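PDB 3D1B: RNA-induced transcriptional silencing complex protein tas3 from Schizosaccharomyces pombe, which forms part of the RNA-induced transcriptional silencing complex with Ago1 and Chp1, acting in RNA interference, heterochromatin formation and accurate chromosome segregation. Local coordinates for residues 66-80 with 99-113. Sequence-based numbering, arbitrary orientation.
Sequences FPIQENQPLPEQLMF and YKLVTGKNLSLDFAS
In the all-helical motif at the Tas3 C terminus, Gln-72 spans the turn between helices 99-105 and 109-113 with both ends of its amide, an example of a side chain gripping backbone between helices. Its OE1 takes the N-H of Leu-109 in the carbonyl plane, on a lone pair, at 2.9 Å, while NE2 gives a nearly straight bond (165°) to Leu-107 O from above the plane of that carbonyl. Such pairing fixes the amide's rotation and occupies a backbone N-H in the first turn of the new helix. Cutting this side chain back to an alanine is likely to leave Leu-109 N and Leu-107 O without their amide partners and the turn 106-108 less firmly tied to the loop before helix 74-80. The extended loop residues 66-70 add a single beta bridge, Ile-68 with Leu-107: Gln-69 N donates to Asn-106 O and Ser-108 N to Pro-67 O, both at 2.9 Å. One water accepts from Gln-72 NE2 and Asn-106 ND2 and donates to Val-102 O; a second joins Asn-71 N to Asn-106 ND2.

Hydrophobic contacts flank this polar centre. Pro-67 CD sits over the centre of the Phe-111 ring, 3.5 Å from its centroid, and Leu-107 CD1 lies over one face of Phe-66. Helix 74-80 sends Phe-80 as a knob among Leu-109, Ala-112, Ser-113 and Tyr-99. The CG of Phe-80, anti to its backbone N (chi1 177°), carries the ring in toward helix 109-113, where Leu-109 CD1 lies over one face and Ser-113 OG at the edge. The Tyr-99 ring is nearly parallel but slid aside, and its OH donates a weak hydrogen bond to Gln-77 OE1 at 2.7 Å.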
ATOM      1  N   PHE A  66      -8.359 -10.063 -18.250  1.00 22.19           N
ATOM      2  CA  PHE A  66      -8.040  -8.812 -18.923  1.00 21.09           C
ATOM      3  C   PHE A  66      -7.140  -9.023 -20.134  1.00 19.01           C
ATOM      4  O   PHE A  66      -6.368  -9.982 -20.193  1.00 20.26           O
ATOM      5  CB  PHE A  66      -7.381  -7.822 -17.948  1.00 19.01           C
ATOM      6  CG  PHE A  66      -6.189  -8.377 -17.215  1.00 17.94           C
ATOM      7  CD1 PHE A  66      -4.924  -8.365 -17.791  1.00 18.22           C
ATOM      8  CD2 PHE A  66      -6.332  -8.890 -15.930  1.00 20.96           C
ATOM      9  CE1 PHE A  66      -3.816  -8.854 -17.089  1.00 18.96           C
ATOM     10  CE2 PHE A  66      -5.233  -9.380 -15.222  1.00 19.31           C
ATOM     11  CZ  PHE A  66      -3.972  -9.361 -15.801  1.00 21.27           C
ATOM     12  N   PRO A  67      -7.248  -8.134 -21.130  1.00 19.06           N
ATOM     13  CA  PRO A  67      -6.424  -8.240 -22.336  1.00 19.85           C
ATOM     14  C   PRO A  67      -4.950  -8.034 -22.006  1.00 20.64           C
ATOM     15  O   PRO A  67      -4.599  -7.243 -21.125  1.00 17.80           O
ATOM     16  CB  PRO A  67      -6.992  -7.153 -23.240  1.00 21.34           C
ATOM     17  CG  PRO A  67      -7.522  -6.151 -22.276  1.00 22.87           C
ATOM     18  CD  PRO A  67      -8.179  -7.001 -21.231  1.00 20.77           C
ATOM     19  N   ILE A  68      -4.098  -8.755 -22.724  1.00 19.39           N
ATOM     20  CA  ILE A  68      -2.661  -8.713 -22.508  1.00 22.15           C
ATOM     21  C   ILE A  68      -1.888  -8.215 -23.719  1.00 22.40           C
ATOM     22  O   ILE A  68      -2.254  -8.501 -24.859  1.00 21.61           O
ATOM     23  CB  ILE A  68      -2.138 -10.134 -22.166  1.00 24.59           C
ATOM     24  CG1 ILE A  68      -2.717 -10.592 -20.829  1.00 27.11           C
ATOM     25  CG2 ILE A  68      -0.614 -10.156 -22.146  1.00 25.94           C
ATOM     26  CD1 ILE A  68      -2.315  -9.722 -19.680  1.00 29.04           C
ATOM     27  N   GLN A  69      -0.828  -7.456 -23.465  1.00 20.73           N
ATOM     28  CA  GLN A  69       0.051  -6.989 -24.533  1.00 22.73           C
ATOM     29  C   GLN A  69       1.447  -6.884 -23.939  1.00 22.70           C
ATOM     30  O   GLN A  69       1.682  -6.118 -23.006  1.00 21.99           O
ATOM     31  CB  GLN A  69      -0.387  -5.635 -25.087  1.00 24.02           C
ATOM     32  CG  GLN A  69       0.488  -5.108 -26.240  1.00 31.53           C
ATOM     33  CD  GLN A  69       0.468  -5.994 -27.486  1.00 35.59           C
ATOM     34  OE1 GLN A  69      -0.581  -6.494 -27.891  1.00 38.96           O
ATOM     35  NE2 GLN A  69       1.634  -6.168 -28.114  1.00 38.92           N
ATOM     36  N   GLU A  70       2.372  -7.680 -24.464  1.00 23.29           N
ATOM     37  CA  GLU A  70       3.737  -7.660 -23.960  1.00 25.30           C
ATOM     38  C   GLU A  70       4.561  -6.566 -24.625  1.00 25.45           C
ATOM     39  O   GLU A  70       4.221  -6.091 -25.711  1.00 25.68           O
ATOM     40  CB  GLU A  70       4.406  -9.017 -24.187  1.00 28.96           C
ATOM     41  CG  GLU A  70       3.880 -10.125 -23.290  1.00 34.29           C
ATOM     42  CD  GLU A  70       4.544 -11.461 -23.575  1.00 38.25           C
ATOM     43  OE1 GLU A  70       5.790 -11.525 -23.563  1.00 40.29           O
ATOM     44  OE2 GLU A  70       3.815 -12.448 -23.808  1.00 40.24           O
ATOM     45  N   ASN A  71       5.639  -6.170 -23.953  1.00 25.33           N
ATOM     46  CA  ASN A  71       6.553  -5.149 -24.457  1.00 26.38           C
ATOM     47  C   ASN A  71       5.842  -3.953 -25.070  1.00 24.48           C
ATOM     48  O   ASN A  71       6.005  -3.649 -26.254  1.00 26.51           O
ATOM     49  CB  ASN A  71       7.501  -5.777 -25.477  1.00 29.30           C
ATOM     50  CG  ASN A  71       8.331  -6.886 -24.878  1.00 31.33           C
ATOM     51  OD1 ASN A  71       9.096  -6.662 -23.939  1.00 34.64           O
ATOM     52  ND2 ASN A  71       8.177  -8.094 -25.404  1.00 35.13           N
ATOM     53  N   GLN A  72       5.053  -3.271 -24.251  1.00 22.00           N
ATOM     54  CA  GLN A  72       4.304  -2.107 -24.702  1.00 21.59           C
ATOM     55  C   GLN A  72       5.220  -0.887 -24.845  1.00 22.19           C
ATOM     56  O   GLN A  72       6.175  -0.721 -24.082  1.00 21.57           O
ATOM     57  CB  GLN A  72       3.156  -1.842 -23.718  1.00 21.02           C
ATOM     58  CG  GLN A  72       2.319  -3.098 -23.459  1.00 21.85           C
ATOM     59  CD  GLN A  72       1.085  -2.846 -22.608  1.00 22.02           C
ATOM     60  OE1 GLN A  72       0.213  -2.060 -22.981  1.00 24.15           O
ATOM     61  NE2 GLN A  72       1.003  -3.523 -21.465  1.00 19.59           N
ATOM     62  N   PRO A  73       4.935  -0.014 -25.826  1.00 23.40           N
ATOM     63  CA  PRO A  73       5.720   1.197 -26.104  1.00 22.23           C
ATOM     64  C   PRO A  73       5.863   2.202 -24.963  1.00 22.78           C
ATOM     65  O   PRO A  73       4.907   2.486 -24.246  1.00 22.59           O
ATOM     66  CB  PRO A  73       5.021   1.789 -27.325  1.00 23.62           C
ATOM     67  CG  PRO A  73       3.605   1.341 -27.160  1.00 25.55           C
ATOM     68  CD  PRO A  73       3.758  -0.092 -26.710  1.00 24.32           C
ATOM     69  N   LEU A  74       7.067   2.749 -24.814  1.00 21.04           N
ATOM     70  CA  LEU A  74       7.340   3.712 -23.755  1.00 19.89           C
ATOM     71  C   LEU A  74       6.578   5.035 -23.861  1.00 20.45           C
ATOM     72  O   LEU A  74       5.996   5.496 -22.880  1.00 18.38           O
ATOM     73  CB  LEU A  74       8.844   3.995 -23.673  1.00 20.57           C
ATOM     74  CG  LEU A  74       9.288   5.069 -22.677  1.00 20.23           C
ATOM     75  CD1 LEU A  74       8.828   4.707 -21.269  1.00 20.99           C
ATOM     76  CD2 LEU A  74      10.801   5.200 -22.722  1.00 22.74           C
ATOM     77  N   PRO A  75       6.576   5.673 -25.045  1.00 20.02           N
ATOM     78  CA  PRO A  75       5.860   6.946 -25.189  1.00 19.64           C
ATOM     79  C   PRO A  75       4.408   6.893 -24.714  1.00 19.78           C
ATOM     80  O   PRO A  75       3.943   7.800 -24.025  1.00 19.69           O
ATOM     81  CB  PRO A  75       5.967   7.235 -26.688  1.00 22.16           C
ATOM     82  CG  PRO A  75       7.275   6.633 -27.048  1.00 20.17           C
ATOM     83  CD  PRO A  75       7.246   5.307 -26.306  1.00 22.52           C
ATOM     84  N   GLU A  76       3.690   5.837 -25.085  1.00 18.32           N
ATOM     85  CA  GLU A  76       2.295   5.711 -24.674  1.00 19.84           C
ATOM     86  C   GLU A  76       2.182   5.566 -23.161  1.00 18.11           C
ATOM     87  O   GLU A  76       1.239   6.070 -22.547  1.00 18.29           O
ATOM     88  CB  GLU A  76       1.630   4.516 -25.359  1.00 22.74           C
ATOM     89  CG  GLU A  76       1.359   4.731 -26.845  1.00 26.61           C
ATOM     90  CD  GLU A  76       2.546   4.388 -27.722  1.00 32.01           C
ATOM     91  OE1 GLU A  76       3.691   4.740 -27.364  1.00 31.34           O
ATOM     92  OE2 GLU A  76       2.329   3.767 -28.783  1.00 37.70           O
ATOM     93  N   GLN A  77       3.144   4.878 -22.558  1.00 17.13           N
ATOM     94  CA  GLN A  77       3.108   4.702 -21.115  1.00 16.70           C
ATOM     95  C   GLN A  77       3.390   6.016 -20.412  1.00 15.73           C
ATOM     96  O   GLN A  77       2.811   6.301 -19.363  1.00 15.68           O
ATOM     97  CB  GLN A  77       4.106   3.631 -20.685  1.00 18.69           C
ATOM     98  CG  GLN A  77       3.727   2.264 -21.219  1.00 25.33           C
ATOM     99  CD  GLN A  77       4.503   1.156 -20.566  1.00 30.43           C
ATOM    100  OE1 GLN A  77       4.346   0.894 -19.370  1.00 29.50           O
ATOM    101  NE2 GLN A  77       5.356   0.494 -21.342  1.00 31.26           N
ATOM    102  N   LEU A  78       4.271   6.826 -20.992  1.00 15.07           N
ATOM    103  CA  LEU A  78       4.584   8.120 -20.393  1.00 17.90           C
ATOM    104  C   LEU A  78       3.385   9.057 -20.510  1.00 17.06           C
ATOM    105  O   LEU A  78       3.096   9.822 -19.596  1.00 17.08           O
ATOM    106  CB  LEU A  78       5.813   8.743 -21.061  1.00 15.76           C
ATOM    107  CG  LEU A  78       7.113   7.963 -20.840  1.00 17.69           C
ATOM    108  CD1 LEU A  78       8.261   8.668 -21.553  1.00 18.31           C
ATOM    109  CD2 LEU A  78       7.400   7.852 -19.358  1.00 18.26           C
ATOM    110  N   MET A  79       2.678   8.991 -21.632  1.00 17.63           N
ATOM    111  CA  MET A  79       1.508   9.840 -21.813  1.00 20.25           C
ATOM    112  C   MET A  79       0.428   9.391 -20.827  1.00 19.02           C
ATOM    113  O   MET A  79      -0.322  10.213 -20.303  1.00 19.47           O
ATOM    114  CB  MET A  79       0.990   9.737 -23.248  1.00 23.84           C
ATOM    115  CG  MET A  79       0.057  10.870 -23.658  1.00 28.45           C
ATOM    116  SD  MET A  79       0.856  12.491 -23.537  1.00 33.67           S
ATOM    117  CE  MET A  79       2.115  12.309 -24.706  1.00 24.82           C
ATOM    118  N   PHE A  80       0.354   8.084 -20.579  1.00 18.00           N
ATOM    119  CA  PHE A  80      -0.633   7.546 -19.638  1.00 16.66           C
ATOM    120  C   PHE A  80      -0.365   8.113 -18.248  1.00 15.83           C
ATOM    121  O   PHE A  80      -1.291   8.513 -17.542  1.00 17.02           O
ATOM    122  CB  PHE A  80      -0.550   6.016 -19.575  1.00 14.91           C
ATOM    123  CG  PHE A  80      -1.484   5.394 -18.564  1.00 16.76           C
ATOM    124  CD1 PHE A  80      -2.798   5.070 -18.909  1.00 18.66           C
ATOM    125  CD2 PHE A  80      -1.055   5.148 -17.260  1.00 16.64           C
ATOM    126  CE1 PHE A  80      -3.671   4.512 -17.969  1.00 17.90           C
ATOM    127  CE2 PHE A  80      -1.927   4.587 -16.309  1.00 17.00           C
ATOM    128  CZ  PHE A  80      -3.233   4.272 -16.669  1.00 16.02           C
ATOM    129  N   TYR A  99      -2.096   0.392 -13.168  1.00 16.39           N
ATOM    130  CA  TYR A  99      -0.814   0.499 -13.865  1.00 15.54           C
ATOM    131  C   TYR A  99       0.179  -0.542 -13.333  1.00 16.43           C
ATOM    132  O   TYR A  99       1.111  -0.939 -14.040  1.00 14.90           O
ATOM    133  CB  TYR A  99      -0.240   1.911 -13.730  1.00 15.97           C
ATOM    134  CG  TYR A  99       0.934   2.143 -14.655  1.00 15.75           C
ATOM    135  CD1 TYR A  99       0.768   2.095 -16.039  1.00 15.90           C
ATOM    136  CD2 TYR A  99       2.221   2.344 -14.147  1.00 15.59           C
ATOM    137  CE1 TYR A  99       1.855   2.236 -16.902  1.00 15.72           C
ATOM    138  CE2 TYR A  99       3.318   2.487 -15.005  1.00 14.79           C
ATOM    139  CZ  TYR A  99       3.125   2.430 -16.378  1.00 17.95           C
ATOM    140  OH  TYR A  99       4.196   2.561 -17.233  1.00 15.30           O
ATOM    141  N   LYS A 100      -0.005  -0.980 -12.087  1.00 15.35           N
ATOM    142  CA  LYS A 100       0.855  -2.017 -11.514  1.00 15.58           C
ATOM    143  C   LYS A 100       0.664  -3.283 -12.348  1.00 14.78           C
ATOM    144  O   LYS A 100       1.584  -4.083 -12.511  1.00 14.93           O
ATOM    145  CB  LYS A 100       0.453  -2.356 -10.072  1.00 17.53           C
ATOM    146  CG  LYS A 100       0.590  -1.240  -9.075  1.00 19.67           C
ATOM    147  CD  LYS A 100       2.043  -0.837  -8.888  1.00 20.66           C
ATOM    148  CE  LYS A 100       2.136   0.355  -7.951  1.00 22.92           C
ATOM    149  NZ  LYS A 100       3.486   0.986  -7.998  1.00 18.59           N
ATOM    150  N   LEU A 101      -0.556  -3.471 -12.850  1.00 14.58           N
ATOM    151  CA  LEU A 101      -0.874  -4.645 -13.658  1.00 14.49           C
ATOM    152  C   LEU A 101      -0.344  -4.483 -15.075  1.00 14.31           C
ATOM    153  O   LEU A 101      -0.019  -5.464 -15.744  1.00 14.04           O
ATOM    154  CB  LEU A 101      -2.393  -4.870 -13.683  1.00 15.09           C
ATOM    155  CG  LEU A 101      -3.031  -5.161 -12.317  1.00 15.72           C
ATOM    156  CD1 LEU A 101      -4.506  -5.488 -12.527  1.00 16.67           C
ATOM    157  CD2 LEU A 101      -2.333  -6.315 -11.629  1.00 19.56           C
ATOM    158  N   VAL A 102      -0.269  -3.241 -15.540  1.00 12.73           N
ATOM    159  CA  VAL A 102       0.257  -2.977 -16.877  1.00 13.95           C
ATOM    160  C   VAL A 102       1.731  -3.382 -16.911  1.00 15.35           C
ATOM    161  O   VAL A 102       2.156  -4.181 -17.753  1.00 14.14           O
ATOM    162  CB  VAL A 102       0.129  -1.475 -17.239  1.00 13.95           C
ATOM    163  CG1 VAL A 102       0.912  -1.169 -18.513  1.00 14.38           C
ATOM    164  CG2 VAL A 102      -1.344  -1.112 -17.418  1.00 14.14           C
ATOM    165  N   THR A 103       2.506  -2.845 -15.975  1.00 14.39           N
ATOM    166  CA  THR A 103       3.928  -3.144 -15.923  1.00 13.48           C
ATOM    167  C   THR A 103       4.291  -4.542 -15.434  1.00 16.70           C
ATOM    168  O   THR A 103       5.229  -5.158 -15.952  1.00 16.70           O
ATOM    169  CB  THR A 103       4.677  -2.119 -15.036  1.00 14.00           C
ATOM    170  OG1 THR A 103       4.084  -2.093 -13.734  1.00 14.43           O
ATOM    171  CG2 THR A 103       4.602  -0.729 -15.655  1.00 14.89           C
ATOM    172  N   GLY A 104       3.552  -5.051 -14.453  1.00 14.10           N
ATOM    173  CA  GLY A 104       3.877  -6.355 -13.902  1.00 15.55           C
ATOM    174  C   GLY A 104       3.196  -7.563 -14.503  1.00 18.04           C
ATOM    175  O   GLY A 104       3.697  -8.690 -14.374  1.00 18.48           O
ATOM    176  N   LYS A 105       2.057  -7.353 -15.154  1.00 15.42           N
ATOM    177  CA  LYS A 105       1.333  -8.473 -15.736  1.00 17.02           C
ATOM    178  C   LYS A 105       0.951  -8.250 -17.186  1.00 17.88           C
ATOM    179  O   LYS A 105       0.142  -8.994 -17.744  1.00 17.82           O
ATOM    180  CB  LYS A 105       0.095  -8.767 -14.893  1.00 17.18           C
ATOM    181  CG  LYS A 105       0.455  -9.116 -13.459  1.00 20.54           C
ATOM    182  CD  LYS A 105      -0.769  -9.309 -12.604  1.00 23.54           C
ATOM    183  CE  LYS A 105      -0.389  -9.914 -11.263  1.00 24.86           C
ATOM    184  NZ  LYS A 105      -1.578 -10.114 -10.392  1.00 24.87           N
ATOM    185  N   ASN A 106       1.532  -7.222 -17.795  1.00 16.84           N
ATOM    186  CA  ASN A 106       1.273  -6.920 -19.195  1.00 19.29           C
ATOM    187  C   ASN A 106      -0.178  -6.591 -19.518  1.00 18.13           C
ATOM    188  O   ASN A 106      -0.630  -6.834 -20.635  1.00 17.38           O
ATOM    189  CB  ASN A 106       1.733  -8.093 -20.065  1.00 20.23           C
ATOM    190  CG  ASN A 106       3.234  -8.305 -20.004  1.00 23.78           C
ATOM    191  OD1 ASN A 106       3.711  -9.436 -19.869  1.00 29.18           O
ATOM    192  ND2 ASN A 106       3.986  -7.221 -20.116  1.00 20.80           N
ATOM    193  N   LEU A 107      -0.916  -6.046 -18.552  1.00 16.18           N
ATOM    194  CA  LEU A 107      -2.299  -5.680 -18.819  1.00 14.42           C
ATOM    195  C   LEU A 107      -2.241  -4.594 -19.894  1.00 15.81           C
ATOM    196  O   LEU A 107      -1.446  -3.661 -19.803  1.00 14.36           O
ATOM    197  CB  LEU A 107      -2.978  -5.170 -17.534  1.00 15.31           C
ATOM    198  CG  LEU A 107      -4.457  -4.767 -17.617  1.00 15.26           C
ATOM    199  CD1 LEU A 107      -5.146  -5.015 -16.283  1.00 15.92           C
ATOM    200  CD2 LEU A 107      -4.567  -3.300 -18.004  1.00 15.30           C
ATOM    201  N   SER A 108      -3.068  -4.731 -20.923  1.00 14.83           N
ATOM    202  CA  SER A 108      -3.088  -3.780 -22.033  1.00 17.22           C
ATOM    203  C   SER A 108      -3.322  -2.331 -21.612  1.00 17.39           C
ATOM    204  O   SER A 108      -4.297  -2.027 -20.925  1.00 17.73           O
ATOM    205  CB  SER A 108      -4.161  -4.195 -23.039  1.00 21.58           C
ATOM    206  OG  SER A 108      -4.303  -3.206 -24.036  1.00 27.24           O
ATOM    207  N   LEU A 109      -2.441  -1.432 -22.047  1.00 15.52           N
ATOM    208  CA  LEU A 109      -2.568  -0.017 -21.692  1.00 17.85           C
ATOM    209  C   LEU A 109      -3.905   0.578 -22.153  1.00 19.27           C
ATOM    210  O   LEU A 109      -4.512   1.376 -21.440  1.00 18.81           O
ATOM    211  CB  LEU A 109      -1.407   0.790 -22.281  1.00 20.19           C
ATOM    212  CG  LEU A 109      -1.230   2.205 -21.721  1.00 21.67           C
ATOM    213  CD1 LEU A 109      -0.827   2.121 -20.250  1.00 20.31           C
ATOM    214  CD2 LEU A 109      -0.168   2.958 -22.515  1.00 22.77           C
ATOM    215  N   ASP A 110      -4.371   0.198 -23.342  1.00 20.49           N
ATOM    216  CA  ASP A 110      -5.644   0.720 -23.828  1.00 22.19           C
ATOM    217  C   ASP A 110      -6.764   0.335 -22.867  1.00 20.71           C
ATOM    218  O   ASP A 110      -7.670   1.127 -22.611  1.00 20.42           O
ATOM    219  CB  ASP A 110      -5.970   0.172 -25.220  1.00 26.70           C
ATOM    220  CG  ASP A 110      -4.987   0.636 -26.273  1.00 32.96           C
ATOM    221  OD1 ASP A 110      -4.683   1.846 -26.311  1.00 34.89           O
ATOM    222  OD2 ASP A 110      -4.525  -0.211 -27.070  1.00 38.26           O
ATOM    223  N   PHE A 111      -6.694  -0.884 -22.340  1.00 18.97           N
ATOM    224  CA  PHE A 111      -7.698  -1.380 -21.400  1.00 17.14           C
ATOM    225  C   PHE A 111      -7.588  -0.587 -20.095  1.00 17.33           C
ATOM    226  O   PHE A 111      -8.601  -0.203 -19.493  1.00 17.47           O
ATOM    227  CB  PHE A 111      -7.460  -2.870 -21.140  1.00 18.57           C
ATOM    228  CG  PHE A 111      -8.535  -3.535 -20.325  1.00 18.45           C
ATOM    229  CD1 PHE A 111      -9.803  -3.748 -20.861  1.00 22.65           C
ATOM    230  CD2 PHE A 111      -8.273  -3.979 -19.034  1.00 19.17           C
ATOM    231  CE1 PHE A 111     -10.794  -4.403 -20.117  1.00 22.68           C
ATOM    232  CE2 PHE A 111      -9.253  -4.633 -18.283  1.00 19.78           C
ATOM    233  CZ  PHE A 111     -10.514  -4.844 -18.828  1.00 20.67           C
ATOM    234  N   ALA A 112      -6.356  -0.337 -19.660  1.00 16.79           N
ATOM    235  CA  ALA A 112      -6.135   0.424 -18.437  1.00 15.64           C
ATOM    236  C   ALA A 112      -6.765   1.806 -18.580  1.00 17.01           C
ATOM    237  O   ALA A 112      -7.370   2.318 -17.647  1.00 15.85           O
ATOM    238  CB  ALA A 112      -4.641   0.555 -18.158  1.00 15.76           C
ATOM    239  N   SER A 113      -6.621   2.411 -19.757  1.00 16.28           N
ATOM    240  CA  SER A 113      -7.191   3.728 -19.992  1.00 16.34           C
ATOM    241  C   SER A 113      -8.717   3.688 -19.906  1.00 16.70           C
ATOM    242  O   SER A 113      -9.340   4.630 -19.417  1.00 16.41           O
ATOM    243  CB  SER A 113      -6.748   4.266 -21.355  1.00 15.77           C
ATOM    244  OG  SER A 113      -5.363   4.596 -21.329  1.00 19.09           O
TER
HETATM  245  O   HOH W   1       6.419  -7.449 -21.454  1.00 28.86           O
HETATM  246  O   HOH W   2       3.555  -4.550 -20.181  1.00 49.95           O